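Side-chain contacts in trypsin-resistant surface T6 protein (Streptococcus pyogenes serotype M6, PDB 4P0D), which serves as the T6 backbone pilin, the subunit from which the shaft of the streptococcal surface pilus is probably built: residues G17-T22 with R107-I112; E77-S82 with A86-R91. The protein carries 1 engineered substitution. All coordinates share one frame; numbering follows the deposited sequence.

Both contacts lie in the N-terminal Ig-like domain, and contact 2 is nested along the chain inside the loop that contact 1 closes. Contact 1 is partly buried and small. It rests on a proline against a tyrosine ring, with an arginine beside a glycine turn. Contact 2 is a surface contact. It mixes aliphatic packing with a glutamate, a bridging water and a calcium ion. Contact 1 uses strand 20-31 and contact 2 its neighbour 75-79: Val21 O and Val79 N, 3.0 Å apart, probably form a hydrogen bond. Ile81 CD1 of contact 2 also packs near Gly18 CA and Pro19 O of contact 1.

Contact 1: G17-T22 with R107-I112; sequences GGPTVT and RTYNPI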
ATOM      1  N   GLY A  17       1.547  20.173 -11.992  1.00 12.82           N
ATOM      2  CA  GLY A  17       2.476  19.375 -11.239  1.00 12.93           C
ATOM      3  C   GLY A  17       3.912  19.787 -11.343  1.00 12.37           C
ATOM      4  O   GLY A  17       4.758  19.117 -10.799  1.00 12.81           O
ATOM      5  N   GLY A  18       4.184  20.912 -12.007  1.00 12.65           N
ATOM      6  CA  GLY A  18       5.537  21.452 -12.094  1.00 12.59           C
ATOM      7  C   GLY A  18       6.616  20.551 -12.676  1.00 12.89           C
ATOM      8  O   GLY A  18       7.654  20.323 -12.040  1.00 12.70           O
ATOM      9  N   PRO A  19       6.407  20.058 -13.904  1.00 12.70           N
ATOM     10  CA  PRO A  19       7.421  19.209 -14.522  1.00 12.81           C
ATOM     11  C   PRO A  19       8.580  20.024 -15.110  1.00 13.67           C
ATOM     12  O   PRO A  19       8.515  21.239 -15.186  1.00 13.78           O
ATOM     13  CB  PRO A  19       6.649  18.527 -15.640  1.00 12.73           C
ATOM     14  CG  PRO A  19       5.677  19.582 -16.072  1.00 12.57           C
ATOM     15  CD  PRO A  19       5.257  20.273 -14.802  1.00 12.78           C
ATOM     16  N   THR A  20       9.629  19.327 -15.514  1.00 14.75           N
ATOM     17  CA  THR A  20      10.684  19.866 -16.342  1.00 15.65           C
ATOM     18  C   THR A  20      10.209  19.769 -17.775  1.00 15.21           C
ATOM     19  O   THR A  20       9.609  18.763 -18.178  1.00 16.50           O
ATOM     20  CB  THR A  20      11.951  19.008 -16.174  1.00 16.32           C
ATOM     21  OG1 THR A  20      12.393  19.116 -14.824  1.00 16.93           O
ATOM     22  CG2 THR A  20      13.038  19.436 -17.095  1.00 16.43           C
ATOM     23  N   VAL A  21      10.456  20.812 -18.547  1.00 15.09           N
ATOM     24  CA  VAL A  21      10.123  20.808 -19.958  1.00 15.03           C
ATOM     25  C   VAL A  21      11.431  20.912 -20.762  1.00 15.36           C
ATOM     26  O   VAL A  21      12.231  21.850 -20.568  1.00 15.36           O
ATOM     27  CB  VAL A  21       9.169  21.965 -20.319  1.00 14.95           C
ATOM     28  CG1 VAL A  21       8.812  21.911 -21.789  1.00 14.74           C
ATOM     29  CG2 VAL A  21       7.913  21.904 -19.456  1.00 15.33           C
ATOM     30  N   THR A  22      11.636  19.934 -21.633  1.00 15.82           N
ATOM     31  CA  THR A  22      12.767  19.897 -22.533  1.00 15.90           C
ATOM     32  C   THR A  22      12.267  19.836 -23.973  1.00 16.36           C
ATOM     33  O   THR A  22      11.421  19.006 -24.305  1.00 16.02           O
ATOM     34  CB  THR A  22      13.651  18.679 -22.263  1.00 16.48           C
ATOM     35  OG1 THR A  22      13.878  18.533 -20.851  1.00 15.81           O
ATOM     36  CG2 THR A  22      14.987  18.831 -22.992  1.00 16.30           C
ATOM     37  N   ARG A 107       2.235  12.943 -11.927  1.00 16.57           N
ATOM     38  CA  ARG A 107       1.572  12.777 -13.199  1.00 16.37           C
ATOM     39  C   ARG A 107       2.541  12.422 -14.311  1.00 15.14           C
ATOM     40  O   ARG A 107       3.752  12.653 -14.225  1.00 13.45           O
ATOM     41  CB  ARG A 107       0.695  13.981 -13.565  1.00 17.29           C
ATOM     42  CG  ARG A 107       1.398  15.235 -14.027  1.00 17.35           C
ATOM     43  CD  ARG A 107       0.356  16.334 -14.282  1.00 18.20           C
ATOM     44  NE  ARG A 107      -0.574  16.442 -13.174  1.00 18.42           N
ATOM     45  CZ  ARG A 107      -1.881  16.167 -13.188  1.00 18.58           C
ATOM     46  NH1 ARG A 107      -2.550  15.771 -14.280  1.00 18.30           N
ATOM     47  NH2 ARG A 107      -2.531  16.292 -12.048  1.00 19.60           N
ATOM     48  N   THR A 108       1.974  11.840 -15.355  1.00 15.43           N
ATOM     49  CA  THR A 108       2.737  11.414 -16.522  1.00 15.68           C
ATOM     50  C   THR A 108       2.092  12.014 -17.760  1.00 15.95           C
ATOM     51  O   THR A 108       0.862  12.056 -17.869  1.00 16.86           O
ATOM     52  CB  THR A 108       2.838   9.868 -16.627  1.00 15.58           C
ATOM     53  OG1 THR A 108       3.594   9.517 -17.790  1.00 15.96           O
ATOM     54  CG2 THR A 108       1.485   9.208 -16.717  1.00 15.72           C
ATOM     55  N   TYR A 109       2.940  12.488 -18.675  1.00 15.87           N
ATOM     56  CA  TYR A 109       2.536  13.310 -19.815  1.00 16.15           C
ATOM     57  C   TYR A 109       2.783  12.586 -21.130  1.00 16.48           C
ATOM     58  O   TYR A 109       3.731  11.815 -21.237  1.00 16.40           O
ATOM     59  CB  TYR A 109       3.389  14.594 -19.852  1.00 15.67           C
ATOM     60  CG  TYR A 109       2.940  15.703 -18.937  1.00 15.15           C
ATOM     61  CD1 TYR A 109       2.060  16.677 -19.387  1.00 15.63           C
ATOM     62  CD2 TYR A 109       3.424  15.813 -17.633  1.00 15.30           C
ATOM     63  CE1 TYR A 109       1.655  17.724 -18.557  1.00 15.46           C
ATOM     64  CE2 TYR A 109       3.015  16.855 -16.800  1.00 15.06           C
ATOM     65  CZ  TYR A 109       2.144  17.804 -17.273  1.00 15.29           C
ATOM     66  OH  TYR A 109       1.746  18.864 -16.454  1.00 16.43           O
ATOM     67  N   ASN A 110       1.927  12.843 -22.120  1.00 17.06           N
ATOM     68  CA  ASN A 110       2.215  12.448 -23.485  1.00 18.26           C
ATOM     69  C   ASN A 110       3.263  13.404 -24.066  1.00 18.14           C
ATOM     70  O   ASN A 110       3.390  14.548 -23.597  1.00 16.87           O
ATOM     71  CB  ASN A 110       0.975  12.504 -24.374  1.00 18.77           C
ATOM     72  CG  ASN A 110      -0.131  11.530 -23.950  1.00 19.26           C
ATOM     73  OD1 ASN A 110       0.073  10.566 -23.202  1.00 19.02           O
ATOM     74  ND2 ASN A 110      -1.318  11.793 -24.449  1.00 18.97           N
ATOM     75  N   PRO A 111       3.989  12.947 -25.099  1.00 18.46           N
ATOM     76  CA  PRO A 111       4.919  13.804 -25.877  1.00 17.97           C
ATOM     77  C   PRO A 111       4.184  14.883 -26.677  1.00 16.89           C
ATOM     78  O   PRO A 111       3.019  14.710 -26.990  1.00 16.02           O
ATOM     79  CB  PRO A 111       5.584  12.833 -26.843  1.00 18.51           C
ATOM     80  CG  PRO A 111       5.167  11.467 -26.444  1.00 18.97           C
ATOM     81  CD  PRO A 111       3.919  11.577 -25.635  1.00 18.80           C
ATOM     82  N   ILE A 112       4.854  15.978 -27.002  1.00 16.83           N
ATOM     83  CA  ILE A 112       4.247  17.045 -27.801  1.00 17.23           C
ATOM     84  C   ILE A 112       5.134  17.377 -28.992  1.00 17.94           C
ATOM     85  O   ILE A 112       6.357  17.450 -28.866  1.00 17.72           O
ATOM     86  CB  ILE A 112       3.986  18.325 -26.985  1.00 17.32           C
ATOM     87  CG1 ILE A 112       3.146  18.017 -25.743  1.00 17.62           C
ATOM     88  CG2 ILE A 112       3.251  19.356 -27.844  1.00 17.28           C
ATOM     89  CD1 ILE A 112       3.024  19.188 -24.780  1.00 17.35           C
TER
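Arg107 begins the second segment and approaches Gly17. Its NE lies 4.5 Å from Gly17 N, too far for a bond. The approach to the guanidinium is oblique. Gly17 has no side chain, so its backbone alone meets the arginine. The charged end of Arg107 is held elsewhere, by a salt bridge from NE to Asp105 and a hydrogen bond from NH1 to Ser145. The arginine lies beside Gly17 without a bond to it.

Thr108 begins the short strand part of this segment. Tyr109 carries the contact. Its ring stands beside the backbone N, with CG anti to the carbonyl carbon (chi1 -82°), and its CB points toward the other segment. Tyr109 CE2 touches Pro19 CG at 3.9 Å. Tyr109 OH lies 4.0 Å from Pro19 CG and 4.1 Å from Pro19 CD, so the pyrrolidine ring meets the phenol end. The two side chains cross at about a right angle, and the proline comes at the aromatic ring obliquely. Tyr109 OH hydrogen-bonds to Glu16 O, which satisfies the polar atom and fixes the ring tip just before Gly17.

In this Ig-like domain strand 94-101 lies between strands 20-31 and 108-116 and pairs antiparallel with each. The contact thus joins the loop leading into strand 20-31 to the start of strand 108-116, across the strand between them.

Beyond Tyr109, the segment runs through Asn110 and Pro111 to Ile112. Both Ile112 and Val21 pack on Ile12 of strand 7-13.

Contact 2: E77-S82 with A86-R91; sequences ENVSIS and ATYNAR. With CA (calcium ion), chain E.
The ring of Tyr88 and the carboxylate of Glu77 are the flat groups, and their planes are 33° apart. The two side chains cross at about a right angle. Glu77 CG lies 3.3 Å from Tyr88 OH, and Glu77 CB and CG also reach ring atom CE1. The glutamate bends at chi2, which carries its carboxylate past the phenol end. Val79 CG2 touches the inner part of the ring, 4.1 Å from Tyr88 CD1. Both Glu77 and Val79 approach obliquely, from the same side of the ring plane. Tyr96 makes an edge-to-face stack with the same ring.

Strands 77-79 and 86-91 run roughly antiparallel, at 143°, but do not pair directly. Strand 75-79 pairs with 20-31 and strand 86-91 with 7-13. The contact bridges two strands that pair with different neighbours, through side chains and one water.

Val79 uses both branches. CG1 is anti to the backbone N (chi1 -177°) and sits 3.6 Å from Thr87 O, close to Ala86 CB as well. Ile81 CG2 adds to the packing on Ala86.

Toward the turn, where the segments draw together, one water links the backbones. It donates to Ser80 O at 2.6 Å and accepts from Thr87 N at 2.9 Å. Next along, Ser82 binds the calcium ion through OG at 2.3 Å and O at 2.6 Å, a chelate from one residue. Two waters and Thr85 O also bind the ion.

The chemistry therefore changes along the contact, from aromatic and aliphatic packing to a water bridge and then a metal. By binding both Ser82 and Thr85, the calcium ion probably restrains the turn between the strands, and it probably polarises the Ser82 carbonyl.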
ATOM      1  N   GLU A  77      16.723  22.204 -25.706  1.00 25.62           N
ATOM      2  CA  GLU A  77      16.387  23.422 -24.929  1.00 25.78           C
ATOM      3  C   GLU A  77      15.611  23.109 -23.657  1.00 25.08           C
ATOM      4  O   GLU A  77      14.679  22.288 -23.654  1.00 22.94           O
ATOM      5  CB  GLU A  77      15.507  24.369 -25.747  1.00 26.71           C
ATOM      6  CG  GLU A  77      16.007  24.683 -27.144  1.00 28.05           C
ATOM      7  CD  GLU A  77      17.244  25.543 -27.157  1.00 29.27           C
ATOM      8  OE1 GLU A  77      17.544  26.231 -26.149  1.00 29.75           O
ATOM      9  OE2 GLU A  77      17.924  25.519 -28.195  1.00 31.15           O
ATOM     10  N   ASN A  78      15.982  23.795 -22.585  1.00 23.70           N
ATOM     11  CA  ASN A  78      15.279  23.707 -21.318  1.00 24.03           C
ATOM     12  C   ASN A  78      14.337  24.899 -21.243  1.00 22.44           C
ATOM     13  O   ASN A  78      14.772  26.023 -21.450  1.00 20.99           O
ATOM     14  CB  ASN A  78      16.298  23.742 -20.185  1.00 25.93           C
ATOM     15  CG  ASN A  78      17.432  22.741 -20.397  1.00 28.75           C
ATOM     16  OD1 ASN A  78      17.195  21.588 -20.756  1.00 28.90           O
ATOM     17  ND2 ASN A  78      18.674  23.193 -20.198  1.00 30.66           N
ATOM     18  N   VAL A  79      13.056  24.657 -20.977  1.00 20.08           N
ATOM     19  CA  VAL A  79      12.066  25.717 -21.034  1.00 19.48           C
ATOM     20  C   VAL A  79      11.432  25.882 -19.650  1.00 19.06           C
ATOM     21  O   VAL A  79      10.986  24.919 -19.044  1.00 17.11           O
ATOM     22  CB  VAL A  79      11.029  25.415 -22.123  1.00 19.44           C
ATOM     23  CG1 VAL A  79      10.013  26.550 -22.255  1.00 20.15           C
ATOM     24  CG2 VAL A  79      11.743  25.182 -23.451  1.00 18.95           C
ATOM     25  N   SER A  80      11.424  27.111 -19.143  1.00 18.97           N
ATOM     26  CA  SER A  80      10.863  27.349 -17.824  1.00 19.05           C
ATOM     27  C   SER A  80       9.342  27.303 -17.889  1.00 16.87           C
ATOM     28  O   SER A  80       8.751  27.459 -18.956  1.00 16.11           O
ATOM     29  CB  SER A  80      11.323  28.699 -17.282  1.00 20.10           C
ATOM     30  OG  SER A  80      10.724  29.750 -18.020  1.00 21.15           O
ATOM     31  N   ILE A  81       8.722  27.087 -16.732  1.00 16.05           N
ATOM     32  CA  ILE A  81       7.271  27.128 -16.622  1.00 15.52           C
ATOM     33  C   ILE A  81       6.818  28.221 -15.648  1.00 15.00           C
ATOM     34  O   ILE A  81       7.564  28.636 -14.753  1.00 13.75           O
ATOM     35  CB  ILE A  81       6.676  25.764 -16.177  1.00 15.37           C
ATOM     36  CG1 ILE A  81       7.153  25.382 -14.779  1.00 15.29           C
ATOM     37  CG2 ILE A  81       7.054  24.665 -17.169  1.00 15.54           C
ATOM     38  CD1 ILE A  81       6.560  24.087 -14.298  1.00 15.90           C
ATOM     39  N   SER A  82       5.576  28.661 -15.826  1.00 14.07           N
ATOM     40  CA  SER A  82       4.915  29.487 -14.831  1.00 14.18           C
ATOM     41  C   SER A  82       3.417  29.459 -15.038  1.00 13.90           C
ATOM     42  O   SER A  82       2.943  29.533 -16.163  1.00 12.57           O
ATOM     43  CB  SER A  82       5.414  30.923 -14.906  1.00 14.38           C
ATOM     44  OG  SER A  82       5.384  31.353 -16.239  1.00 14.25           O
ATOM     45  N   ALA A  86       4.239  27.224 -20.672  1.00 17.13           N
ATOM     46  CA  ALA A  86       5.660  27.395 -21.004  1.00 17.58           C
ATOM     47  C   ALA A  86       5.729  28.000 -22.376  1.00 18.36           C
ATOM     48  O   ALA A  86       4.924  27.626 -23.254  1.00 19.08           O
ATOM     49  CB  ALA A  86       6.370  26.059 -20.969  1.00 18.02           C
ATOM     50  N   THR A  87       6.651  28.952 -22.555  1.00 18.02           N
ATOM     51  CA  THR A  87       6.865  29.606 -23.838  1.00 18.78           C
ATOM     52  C   THR A  87       8.342  29.578 -24.240  1.00 17.64           C
ATOM     53  O   THR A  87       9.230  29.848 -23.442  1.00 16.64           O
ATOM     54  CB  THR A  87       6.331  31.050 -23.813  1.00 20.31           C
ATOM     55  OG1 THR A  87       4.903  31.005 -23.703  1.00 23.70           O
ATOM     56  CG2 THR A  87       6.675  31.807 -25.087  1.00 20.92           C
ATOM     57  N   TYR A  88       8.573  29.258 -25.502  1.00 18.48           N
ATOM     58  CA  TYR A  88       9.897  29.165 -26.081  1.00 18.48           C
ATOM     59  C   TYR A  88       9.916  29.993 -27.377  1.00 18.67           C
ATOM     60  O   TYR A  88       8.983  29.917 -28.187  1.00 18.07           O
ATOM     61  CB  TYR A  88      10.218  27.714 -26.367  1.00 18.02           C
ATOM     62  CG  TYR A  88      11.511  27.551 -27.109  1.00 19.18           C
ATOM     63  CD1 TYR A  88      12.729  27.734 -26.454  1.00 20.10           C
ATOM     64  CD2 TYR A  88      11.526  27.275 -28.479  1.00 19.56           C
ATOM     65  CE1 TYR A  88      13.925  27.616 -27.138  1.00 20.75           C
ATOM     66  CE2 TYR A  88      12.721  27.153 -29.168  1.00 20.34           C
ATOM     67  CZ  TYR A  88      13.910  27.309 -28.490  1.00 21.87           C
ATOM     68  OH  TYR A  88      15.119  27.203 -29.155  1.00 24.83           O
ATOM     69  N   ASN A  89      10.962  30.798 -27.553  1.00 18.10           N
ATOM     70  CA  ASN A  89      11.079  31.649 -28.730  1.00 17.71           C
ATOM     71  C   ASN A  89      11.978  30.950 -29.733  1.00 18.42           C
ATOM     72  O   ASN A  89      13.202  30.928 -29.573  1.00 19.44           O
ATOM     73  CB  ASN A  89      11.684  33.011 -28.384  1.00 17.20           C
ATOM     74  CG  ASN A  89      10.750  33.887 -27.564  1.00 17.03           C
ATOM     75  OD1 ASN A  89       9.576  34.064 -27.890  1.00 17.00           O
ATOM     76  ND2 ASN A  89      11.276  34.454 -26.508  1.00 16.87           N
ATOM     77  N   ALA A  90      11.369  30.364 -30.753  1.00 19.33           N
ATOM     78  CA  ALA A  90      12.102  29.588 -31.747  1.00 20.23           C
ATOM     79  C   ALA A  90      12.820  30.560 -32.665  1.00 20.75           C
ATOM     80  O   ALA A  90      12.285  31.623 -32.972  1.00 21.60           O
ATOM     81  CB  ALA A  90      11.147  28.731 -32.560  1.00 19.98           C
ATOM     82  N   ARG A  91      14.033  30.204 -33.075  1.00 21.09           N
ATOM     83  CA  ARG A  91      14.782  30.991 -34.059  1.00 22.44           C
ATOM     84  C   ARG A  91      14.682  30.319 -35.428  1.00 21.24           C
ATOM     85  O   ARG A  91      15.373  29.343 -35.698  1.00 20.87           O
ATOM     86  CB  ARG A  91      16.242  31.117 -33.657  1.00 23.97           C
ATOM     87  CG  ARG A  91      17.038  31.961 -34.647  1.00 26.16           C
ATOM     88  CD  ARG A  91      18.539  31.803 -34.477  1.00 27.16           C
ATOM     89  NE  ARG A  91      19.011  32.705 -33.437  1.00 29.51           N
TER
HETATM   90 CA    CA E 604       4.212  30.639 -18.130  1.00 37.40          CA
HETATM   91  O   HOH W   1       8.204  29.700 -20.200  1.00 21.84           O
HETATM   92  O   HOH W   2       3.047  33.275 -17.881  1.00 17.62           O
HETATM   93  O   HOH W   3       5.635  31.463 -19.809  1.00 38.24           O